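Local coordinates for putative prephenate dehydratase (Streptococcus mutans, PDB 4LUB), which probably catalyses the decarboxylating dehydration of prephenate to 3-phenylpyruvate, a step in the biosynthesis of L-phenylalanine, at residues H16-H21 and F48-V53; Y67-A72 and S195-L200. All coordinates share one frame; numbering follows the deposited sequence.

Contact 1. Residues H16-H21 and F48-V53; sequences HNVALH and FAIVPV
Val18 and Ile50 meet because each turns a methyl branch anti to its own backbone N: CG1 of Val18 (chi1 175°) points to the strand, and CG2 of Ile50 to the helix. The same first torsion of Ile50 (-74°) sets CG1 beside its backbone N, where it faces Ala19 CB. One isoleucine thus meets two consecutive helix residues with its two branches. Val18 CG1 is 3.9 Å from Ile50 CG2, the two side chains passing each other at a slant, while Ala19 CB stands 4.1 Å from Ile50 CG1. The small alanine lets the backbones come close, with 6.2 Å between Ala19 CA and Ile50 CA. The touching groups are all aliphatic carbons with no hydrogen bond between the segments, and all three residues are buried. Within the helix, the ring nitrogen His21 ND1 donates to the backbone oxygen Asn17 O at 2.6 Å, tying side chain to main chain one turn back; this bond is bent, with an N-H...O angle of 143°. Ile50 also touches Ile5 of strand 4-8 and Phe23 in the loop after the helix, and Val18 touches Phe175 of strand 172-179. On the strand, Ile50 turns toward helix 14-22, whereas Val51 turns away from it and packs on Ile34 and Val37 of helix 34-42. Parallel strands 27-31, 4-8 and 48-55 therefore carry helices on both faces, and helix 14-22 is the connection of the beta-alpha-beta crossover from strand 4-8 to strand 27-31, as in the periplasmic-binding-protein-like fold of prephenate dehydratases.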
# COMPACT_ATOMS: atom_id res chain seq x y z
N HIS B 16 -8.12 -1.85 -23.32
CA HIS B 16 -8.32 -2.26 -24.71
C HIS B 16 -7.14 -1.86 -25.58
O HIS B 16 -6.59 -2.68 -26.32
CB HIS B 16 -9.61 -1.66 -25.28
CG HIS B 16 -10.02 -2.27 -26.57
ND1 HIS B 16 -11.08 -1.79 -27.32
CD2 HIS B 16 -9.52 -3.31 -27.28
CE1 HIS B 16 -11.21 -2.51 -28.41
NE2 HIS B 16 -10.28 -3.44 -28.41
N ASN B 17 -6.76 -0.59 -25.50
CA ASN B 17 -5.60 -0.09 -26.21
C ASN B 17 -4.33 -0.89 -25.90
O ASN B 17 -3.54 -1.20 -26.79
CB ASN B 17 -5.38 1.39 -25.88
CG ASN B 17 -4.40 2.06 -26.82
OD1 ASN B 17 -4.12 1.56 -27.92
ND2 ASN B 17 -3.86 3.20 -26.40
N VAL B 18 -4.16 -1.26 -24.63
CA VAL B 18 -2.99 -2.02 -24.21
C VAL B 18 -2.99 -3.42 -24.83
O VAL B 18 -1.95 -3.90 -25.29
CB VAL B 18 -2.91 -2.12 -22.67
CG1 VAL B 18 -1.75 -3.01 -22.24
CG2 VAL B 18 -2.78 -0.72 -22.06
N ALA B 19 -4.15 -4.06 -24.85
CA ALA B 19 -4.26 -5.44 -25.28
C ALA B 19 -4.01 -5.56 -26.79
O ALA B 19 -3.48 -6.56 -27.27
CB ALA B 19 -5.62 -6.01 -24.91
N LEU B 20 -4.39 -4.51 -27.52
CA LEU B 20 -4.12 -4.42 -28.96
C LEU B 20 -2.64 -4.51 -29.32
O LEU B 20 -2.26 -5.12 -30.32
CB LEU B 20 -4.67 -3.11 -29.53
CG LEU B 20 -6.16 -2.93 -29.76
CD1 LEU B 20 -6.55 -1.46 -29.68
CD2 LEU B 20 -6.52 -3.50 -31.12
N HIS B 21 -1.80 -3.89 -28.50
CA HIS B 21 -0.38 -3.82 -28.78
C HIS B 21 0.32 -5.13 -28.45
O HIS B 21 1.25 -5.55 -29.14
CB HIS B 21 0.24 -2.66 -27.99
CG HIS B 21 -0.18 -1.31 -28.49
ND1 HIS B 21 -1.47 -0.85 -28.37
CD2 HIS B 21 0.51 -0.34 -29.13
CE1 HIS B 21 -1.56 0.35 -28.89
NE2 HIS B 21 -0.37 0.69 -29.36
N PHE B 48 -4.90 -15.22 -22.51
CA PHE B 48 -4.18 -14.24 -21.72
C PHE B 48 -5.22 -13.26 -21.23
O PHE B 48 -6.27 -13.12 -21.86
CB PHE B 48 -3.09 -13.50 -22.52
CG PHE B 48 -1.95 -14.37 -23.00
CD1 PHE B 48 -0.86 -14.61 -22.18
CD2 PHE B 48 -1.97 -14.94 -24.26
CE1 PHE B 48 0.18 -15.41 -22.60
CE2 PHE B 48 -0.94 -15.74 -24.69
CZ PHE B 48 0.14 -15.98 -23.86
N ALA B 49 -4.96 -12.59 -20.12
CA ALA B 49 -5.84 -11.52 -19.68
C ALA B 49 -5.02 -10.27 -19.46
O ALA B 49 -3.86 -10.35 -19.06
CB ALA B 49 -6.58 -11.93 -18.42
N ILE B 50 -5.60 -9.11 -19.77
CA ILE B 50 -4.92 -7.83 -19.59
C ILE B 50 -5.70 -6.95 -18.62
O ILE B 50 -6.89 -6.70 -18.81
CB ILE B 50 -4.70 -7.09 -20.94
CG1 ILE B 50 -3.59 -7.75 -21.75
CG2 ILE B 50 -4.16 -5.70 -20.70
CD1 ILE B 50 -3.95 -9.04 -22.40
N VAL B 51 -5.02 -6.53 -17.56
CA VAL B 51 -5.61 -5.72 -16.51
C VAL B 51 -4.68 -4.59 -16.08
O VAL B 51 -3.46 -4.74 -16.14
CB VAL B 51 -5.97 -6.57 -15.26
CG1 VAL B 51 -7.02 -7.63 -15.58
CG2 VAL B 51 -4.71 -7.19 -14.63
N PRO B 52 -5.25 -3.45 -15.67
CA PRO B 52 -4.47 -2.40 -15.01
C PRO B 52 -4.02 -2.88 -13.64
O PRO B 52 -4.80 -3.56 -12.95
CB PRO B 52 -5.44 -1.23 -14.89
CG PRO B 52 -6.79 -1.87 -14.89
CD PRO B 52 -6.69 -3.12 -15.72
N VAL B 53 -2.77 -2.63 -13.25
CA VAL B 53 -2.35 -3.01 -11.91
C VAL B 53 -1.91 -1.84 -11.03
O VAL B 53 -2.08 -1.89 -9.82
CB VAL B 53 -1.22 -4.08 -11.96
CG1 VAL B 53 -1.56 -5.15 -12.98
CG2 VAL B 53 0.16 -3.46 -12.22

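Contact 2. Residues Y67-A72 and S195-L200; sequences YLFHQA and SLALTL
Tyr67 O is held by two backbone donors, Gln71 N and Ala72 N, each at 3.0 Å, and the turn so closed carries Phe69, the residue that meets the strand. With its CG anti to the backbone N (chi1 177°), Phe69 holds its ring out toward the strand. Phe69 CD1 presses to 3.3 Å from Ala197 CB, a tight approach for two carbons, and Phe69 CE1 follows at 3.8 Å from the same methyl. Farther along the ring, Phe69 CZ lies 3.9 Å from the methyl Thr199 CG2, so one phenyl spans two alternate strand residues that point the same way. Both methyls approach the ring obliquely. Phe69 CD2 lies over one face of the His70 ring, offset toward its rim, and Phe238 stacks with Phe69, extending the aromatic cluster onto strand 237-244. Lys266, whose backbone pairs with Ala197, bonds through NZ to the carbonyl oxygens of Leu68 and Phe69 in the last turn of helix 62-70 and of Ala72 just beyond it. Carbon meets carbon across the two segments, without a hydrogen bond between them. The direct contact between the prephenate dehydratase part and the ACT part is thus apolar, whereas the polar link runs through Lys266, whose probable positive charge would suit the carbonyl end of a helix.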
# COMPACT_ATOMS: atom_id res chain seq x y z
N TYR B 67 -7.23 -10.47 -5.89
CA TYR B 67 -7.60 -11.64 -6.67
C TYR B 67 -6.40 -12.53 -7.04
O TYR B 67 -6.45 -13.74 -6.88
CB TYR B 67 -8.37 -11.26 -7.93
CG TYR B 67 -9.12 -12.45 -8.47
CD1 TYR B 67 -10.37 -12.78 -7.96
CD2 TYR B 67 -8.57 -13.27 -9.44
CE1 TYR B 67 -11.06 -13.89 -8.43
CE2 TYR B 67 -9.25 -14.38 -9.91
CZ TYR B 67 -10.49 -14.68 -9.40
OH TYR B 67 -11.17 -15.78 -9.87
N LEU B 68 -5.36 -11.91 -7.60
CA LEU B 68 -4.14 -12.64 -7.94
C LEU B 68 -3.47 -13.37 -6.78
O LEU B 68 -2.94 -14.47 -6.97
CB LEU B 68 -3.12 -11.69 -8.60
CG LEU B 68 -2.95 -11.77 -10.12
CD1 LEU B 68 -4.20 -12.16 -10.89
CD2 LEU B 68 -2.29 -10.50 -10.67
N PHE B 69 -3.46 -12.78 -5.60
CA PHE B 69 -2.90 -13.47 -4.44
C PHE B 69 -3.80 -14.57 -3.90
O PHE B 69 -3.37 -15.72 -3.81
CB PHE B 69 -2.57 -12.50 -3.31
CG PHE B 69 -2.06 -13.17 -2.06
CD1 PHE B 69 -0.76 -13.62 -1.99
CD2 PHE B 69 -2.88 -13.33 -0.95
CE1 PHE B 69 -0.28 -14.24 -0.85
CE2 PHE B 69 -2.40 -13.94 0.20
CZ PHE B 69 -1.10 -14.40 0.25
N HIS B 70 -5.03 -14.23 -3.54
CA HIS B 70 -5.94 -15.15 -2.85
C HIS B 70 -6.45 -16.30 -3.70
O HIS B 70 -6.57 -17.43 -3.24
CB HIS B 70 -7.15 -14.39 -2.29
CG HIS B 70 -6.81 -13.41 -1.21
ND1 HIS B 70 -6.32 -13.81 0.02
CD2 HIS B 70 -6.89 -12.06 -1.16
CE1 HIS B 70 -6.11 -12.74 0.78
NE2 HIS B 70 -6.45 -11.67 0.08
N GLN B 71 -6.77 -16.01 -4.96
CA GLN B 71 -7.59 -16.92 -5.73
C GLN B 71 -6.91 -17.48 -6.97
O GLN B 71 -7.05 -18.67 -7.26
CB GLN B 71 -8.91 -16.24 -6.12
CG GLN B 71 -9.94 -16.33 -5.01
CD GLN B 71 -10.30 -17.76 -4.68
OE1 GLN B 71 -10.39 -18.61 -5.58
NE2 GLN B 71 -10.48 -18.05 -3.40
N ALA B 72 -6.21 -16.64 -7.71
CA ALA B 72 -5.69 -17.08 -9.00
C ALA B 72 -4.37 -17.86 -8.90
O ALA B 72 -3.55 -17.63 -8.02
CB ALA B 72 -5.51 -15.88 -9.91
N SER B 195 7.65 -9.90 -9.45
CA SER B 195 6.74 -9.46 -8.39
C SER B 195 6.39 -10.62 -7.48
O SER B 195 6.07 -11.72 -7.95
CB SER B 195 5.47 -8.84 -8.97
OG SER B 195 5.77 -7.68 -9.71
N LEU B 196 6.45 -10.37 -6.18
CA LEU B 196 6.22 -11.41 -5.21
C LEU B 196 5.12 -10.98 -4.25
O LEU B 196 4.96 -9.79 -3.97
CB LEU B 196 7.49 -11.70 -4.41
CG LEU B 196 8.71 -12.29 -5.12
CD1 LEU B 196 9.94 -12.21 -4.20
CD2 LEU B 196 8.49 -13.70 -5.64
N ALA B 197 4.33 -11.94 -3.79
CA ALA B 197 3.49 -11.70 -2.63
C ALA B 197 4.06 -12.47 -1.44
O ALA B 197 4.12 -13.70 -1.48
CB ALA B 197 2.04 -12.10 -2.92
N LEU B 198 4.50 -11.76 -0.41
CA LEU B 198 5.10 -12.40 0.76
C LEU B 198 4.16 -12.38 1.95
O LEU B 198 3.46 -11.39 2.19
CB LEU B 198 6.41 -11.74 1.20
CG LEU B 198 7.57 -11.41 0.27
CD1 LEU B 198 8.51 -10.48 1.00
CD2 LEU B 198 8.31 -12.67 -0.11
N THR B 199 4.15 -13.48 2.70
CA THR B 199 3.57 -13.50 4.04
C THR B 199 4.68 -13.84 5.02
O THR B 199 5.60 -14.60 4.70
CB THR B 199 2.43 -14.50 4.16
OG1 THR B 199 2.84 -15.77 3.64
CG2 THR B 199 1.22 -14.01 3.38
N LEU B 200 4.61 -13.28 6.22
CA LEU B 200 5.70 -13.40 7.16
C LEU B 200 5.35 -14.44 8.24
O LEU B 200 4.18 -14.77 8.42
CB LEU B 200 5.98 -12.02 7.77
CG LEU B 200 6.40 -11.01 6.70
CD1 LEU B 200 6.27 -9.59 7.19
CD2 LEU B 200 7.80 -11.28 6.17

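In the fold
From the N terminus, strand 4-8 leads into helix 14-22, and contact 1 closes a loop of 26 residues that holds strand 27-31 and helix 34-42. The chain then runs through strand 59-60 into helix 62-70, where contact 2 opens. Its loop of 122 residues includes strands 75-83 and 172-179 and the unmodelled residues 86-169, and closes on strand 189-199. The two loops follow in series, neither nested nor crossed. Their centres lie 21 Å apart on opposite sides of the chain's centre, although both reach the same mixed sheet. Contact 1 stays within the dehydratase region; contact 2 ties that region to the ACT region.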